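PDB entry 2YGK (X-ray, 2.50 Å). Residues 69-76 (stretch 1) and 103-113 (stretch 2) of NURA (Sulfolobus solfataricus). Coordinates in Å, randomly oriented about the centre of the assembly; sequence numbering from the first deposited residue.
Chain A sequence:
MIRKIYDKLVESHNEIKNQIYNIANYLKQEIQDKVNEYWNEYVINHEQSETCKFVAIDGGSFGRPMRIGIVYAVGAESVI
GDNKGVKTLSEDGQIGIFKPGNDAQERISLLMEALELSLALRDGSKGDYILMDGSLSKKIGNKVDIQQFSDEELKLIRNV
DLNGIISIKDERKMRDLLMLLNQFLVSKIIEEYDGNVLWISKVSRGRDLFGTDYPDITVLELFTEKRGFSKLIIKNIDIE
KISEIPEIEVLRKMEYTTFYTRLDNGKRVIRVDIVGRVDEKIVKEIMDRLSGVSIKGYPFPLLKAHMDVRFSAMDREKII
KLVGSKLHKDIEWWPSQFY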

# COMPACT_ATOMS: atom_id res chain seq x y z
N GLY A 69 16.98 2.76 -7.81
CA GLY A 69 16.37 1.74 -6.97
C GLY A 69 15.31 2.40 -6.12
O GLY A 69 14.82 3.46 -6.48
N ILE A 70 15.00 1.79 -4.96
CA ILE A 70 14.05 2.33 -4.00
C ILE A 70 14.78 3.21 -3.02
O ILE A 70 15.46 2.73 -2.11
CB ILE A 70 13.33 1.22 -3.20
CG1 ILE A 70 12.87 0.09 -4.11
CG2 ILE A 70 12.15 1.82 -2.44
CD1 ILE A 70 12.01 0.57 -5.25
N VAL A 71 14.63 4.52 -3.17
CA VAL A 71 15.28 5.48 -2.29
C VAL A 71 14.43 5.65 -1.06
O VAL A 71 13.32 6.12 -1.17
CB VAL A 71 15.43 6.84 -2.96
CG1 VAL A 71 16.05 7.85 -1.98
CG2 VAL A 71 16.29 6.72 -4.25
N TYR A 72 14.96 5.29 0.11
CA TYR A 72 14.18 5.32 1.34
C TYR A 72 14.81 6.12 2.45
O TYR A 72 16.00 6.42 2.45
CB TYR A 72 13.97 3.91 1.86
CG TYR A 72 15.23 3.30 2.39
CD1 TYR A 72 16.10 2.59 1.56
CD2 TYR A 72 15.59 3.47 3.71
CE1 TYR A 72 17.27 2.03 2.05
CE2 TYR A 72 16.75 2.92 4.21
CZ TYR A 72 17.59 2.19 3.38
OH TYR A 72 18.76 1.64 3.90
N ALA A 73 13.99 6.41 3.44
CA ALA A 73 14.40 7.13 4.60
C ALA A 73 13.55 6.64 5.74
O ALA A 73 12.33 6.58 5.62
CB ALA A 73 14.21 8.60 4.38
N VAL A 74 14.18 6.28 6.83
CA VAL A 74 13.50 5.85 8.05
C VAL A 74 13.99 6.72 9.19
O VAL A 74 15.14 7.22 9.15
CB VAL A 74 13.85 4.40 8.40
CG1 VAL A 74 13.23 3.42 7.38
CG2 VAL A 74 15.37 4.24 8.50
N GLY A 75 13.16 6.86 10.22
CA GLY A 75 13.53 7.61 11.39
C GLY A 75 12.66 7.25 12.59
O GLY A 75 11.47 7.00 12.46
N ALA A 76 13.25 7.23 13.76
CA ALA A 76 12.48 7.01 14.96
C ALA A 76 12.96 7.98 16.02
O ALA A 76 14.11 8.44 15.99
CB ALA A 76 12.58 5.54 15.42
N ASP A 103 9.18 -6.75 -1.98
CA ASP A 103 8.99 -6.54 -0.54
C ASP A 103 9.74 -5.31 -0.01
O ASP A 103 9.87 -5.12 1.19
CB ASP A 103 9.39 -7.82 0.22
CG ASP A 103 8.68 -9.04 -0.33
OD1 ASP A 103 7.43 -9.00 -0.44
OD2 ASP A 103 9.37 -10.05 -0.65
N ALA A 104 10.17 -4.44 -0.92
CA ALA A 104 10.90 -3.22 -0.58
C ALA A 104 10.14 -2.29 0.38
O ALA A 104 10.73 -1.80 1.36
CB ALA A 104 11.26 -2.47 -1.85
N GLN A 105 8.86 -2.07 0.14
CA GLN A 105 8.07 -1.27 1.09
C GLN A 105 7.97 -1.93 2.47
O GLN A 105 7.91 -1.26 3.48
CB GLN A 105 6.65 -0.99 0.56
CG GLN A 105 6.64 -0.14 -0.73
CD GLN A 105 7.14 1.27 -0.50
OE1 GLN A 105 6.96 1.85 0.57
NE2 GLN A 105 7.77 1.82 -1.51
N GLU A 106 7.96 -3.26 2.50
CA GLU A 106 7.83 -3.97 3.74
C GLU A 106 9.19 -3.96 4.49
O GLU A 106 9.24 -3.68 5.71
CB GLU A 106 7.34 -5.40 3.47
CG GLU A 106 6.56 -5.95 4.64
CD GLU A 106 6.51 -7.46 4.71
OE1 GLU A 106 6.57 -8.11 3.64
OE2 GLU A 106 6.39 -7.97 5.86
N ARG A 107 10.28 -4.19 3.76
CA ARG A 107 11.58 -4.07 4.39
C ARG A 107 11.77 -2.68 4.98
O ARG A 107 12.35 -2.55 6.05
CB ARG A 107 12.74 -4.38 3.44
CG ARG A 107 12.56 -5.67 2.67
CD ARG A 107 13.85 -6.27 2.17
NE ARG A 107 14.53 -5.47 1.16
CZ ARG A 107 14.12 -5.32 -0.08
NH1 ARG A 107 12.99 -5.90 -0.49
NH2 ARG A 107 14.83 -4.56 -0.90
N ILE A 108 11.32 -1.64 4.27
CA ILE A 108 11.54 -0.30 4.76
C ILE A 108 10.82 -0.17 6.10
O ILE A 108 11.39 0.33 7.07
CB ILE A 108 11.02 0.79 3.82
CG1 ILE A 108 11.90 0.90 2.58
CG2 ILE A 108 11.00 2.14 4.53
CD1 ILE A 108 11.18 1.53 1.38
N SER A 109 9.58 -0.64 6.15
CA SER A 109 8.81 -0.47 7.37
C SER A 109 9.37 -1.31 8.51
O SER A 109 9.36 -0.87 9.64
CB SER A 109 7.32 -0.73 7.14
OG SER A 109 7.10 -1.89 6.39
N LEU A 110 9.85 -2.52 8.21
CA LEU A 110 10.42 -3.38 9.24
C LEU A 110 11.71 -2.77 9.76
O LEU A 110 12.03 -2.89 10.93
CB LEU A 110 10.71 -4.78 8.68
CG LEU A 110 9.44 -5.61 8.48
CD1 LEU A 110 9.67 -6.83 7.59
CD2 LEU A 110 8.85 -6.03 9.79
N LEU A 111 12.46 -2.13 8.87
CA LEU A 111 13.64 -1.40 9.27
C LEU A 111 13.26 -0.26 10.22
O LEU A 111 13.91 -0.05 11.25
CB LEU A 111 14.35 -0.91 8.05
CG LEU A 111 15.61 -0.06 8.18
CD1 LEU A 111 16.55 -0.56 9.27
CD2 LEU A 111 16.29 -0.05 6.80
N MSE A 112 12.18 0.44 9.91
CA MSE A 112 11.68 1.50 10.78
C MSE A 112 11.30 0.90 12.15
O MSE A 112 11.72 1.42 13.17
CB MSE A 112 10.51 2.22 10.12
CG MSE A 112 9.87 3.33 10.97
SE MSE A 112 8.05 3.77 10.31
CE MSE A 112 7.35 1.93 10.47
N GLU A 113 10.56 -0.20 12.16
CA GLU A 113 10.16 -0.84 13.40
C GLU A 113 11.40 -1.22 14.25
O GLU A 113 11.46 -0.95 15.44
CB GLU A 113 9.20 -2.00 13.09
CG GLU A 113 7.64 -1.53 13.02
CD GLU A 113 6.83 -1.95 11.72
OE1 GLU A 113 7.27 -2.89 10.99
OE2 GLU A 113 5.74 -1.35 11.45

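A helix laid along a β-strand is a standard way of closing a hydrophobic layer, and this segment of NURA illustrates the principle with few parts. Strand 70-76 and helix 104-113 run in nearly the same direction, their axes 23° apart and 7.9 Å apart at closest approach. No hydrogen bond crosses between them. The backbone polar groups of the helix are largely engaged in its own ladder, as in the bond from M112 N to I108 O (2.9 Å), so the join rests on apolar packing that buries 400 Å², both sides summed.

Alternation along the strand supplies one half of the pattern. I70, Y72 and V74 direct their CA-to-CB bonds toward the helix, whereas V71 and A73 point away; A76 also points toward the helix but stays out of contact. The helix answers with residues spaced three or four apart: A104, I108, L111 and M112.

V74 gives up the most surface on the strand. Its CG1 methyl settles between successive turns of the helix, 3.8 Å from I108 CG2, 4.3 Å from L111 CG and 4.0 Å from M112 CB. The same methyl lies 3.6 Å from I108 O, a van der Waals contact with the helix backbone itself. A short branched side chain suits this place, because here the two backbones come close: the CA atoms of V74 and M112 are 5.4 Å apart.

I108 is the counterpart on the helix, covered almost as extensively. Its CA-to-CB bond points sideways, yet the chain (chi1 m, chi2 t) brings its end to the strand. I108 CD1 reaches I70 CG2 at 4.0 Å and Y72 CB at 3.7 Å, while CG2 meets V74. One β-branched residue thus touches I70, Y72 and V74, its two arms spread along the strand.

At the start of the helix the spacing is wider, with 7.2 Å between the CA atoms of I70 and A104. The longer isoleucine spans this gap, placing I70 CG1 3.8 Å from A104 CB; the small alanine offers just a methyl to meet it. Q105, whose CA-to-CB bond points away, still brings NE2 to 4.5 Å from I70 CG2, a marginal approach by an amide that is hydrogen-bonded elsewhere in the structure.

Y72 adopts chi1 p, and its ring projects across the helix direction, with Y72 CE2 4.0 Å from L111 CD2 in an oblique contact. M112, a selenomethionine, contributes mainly through the base of its side chain, since its end leads away from the strand.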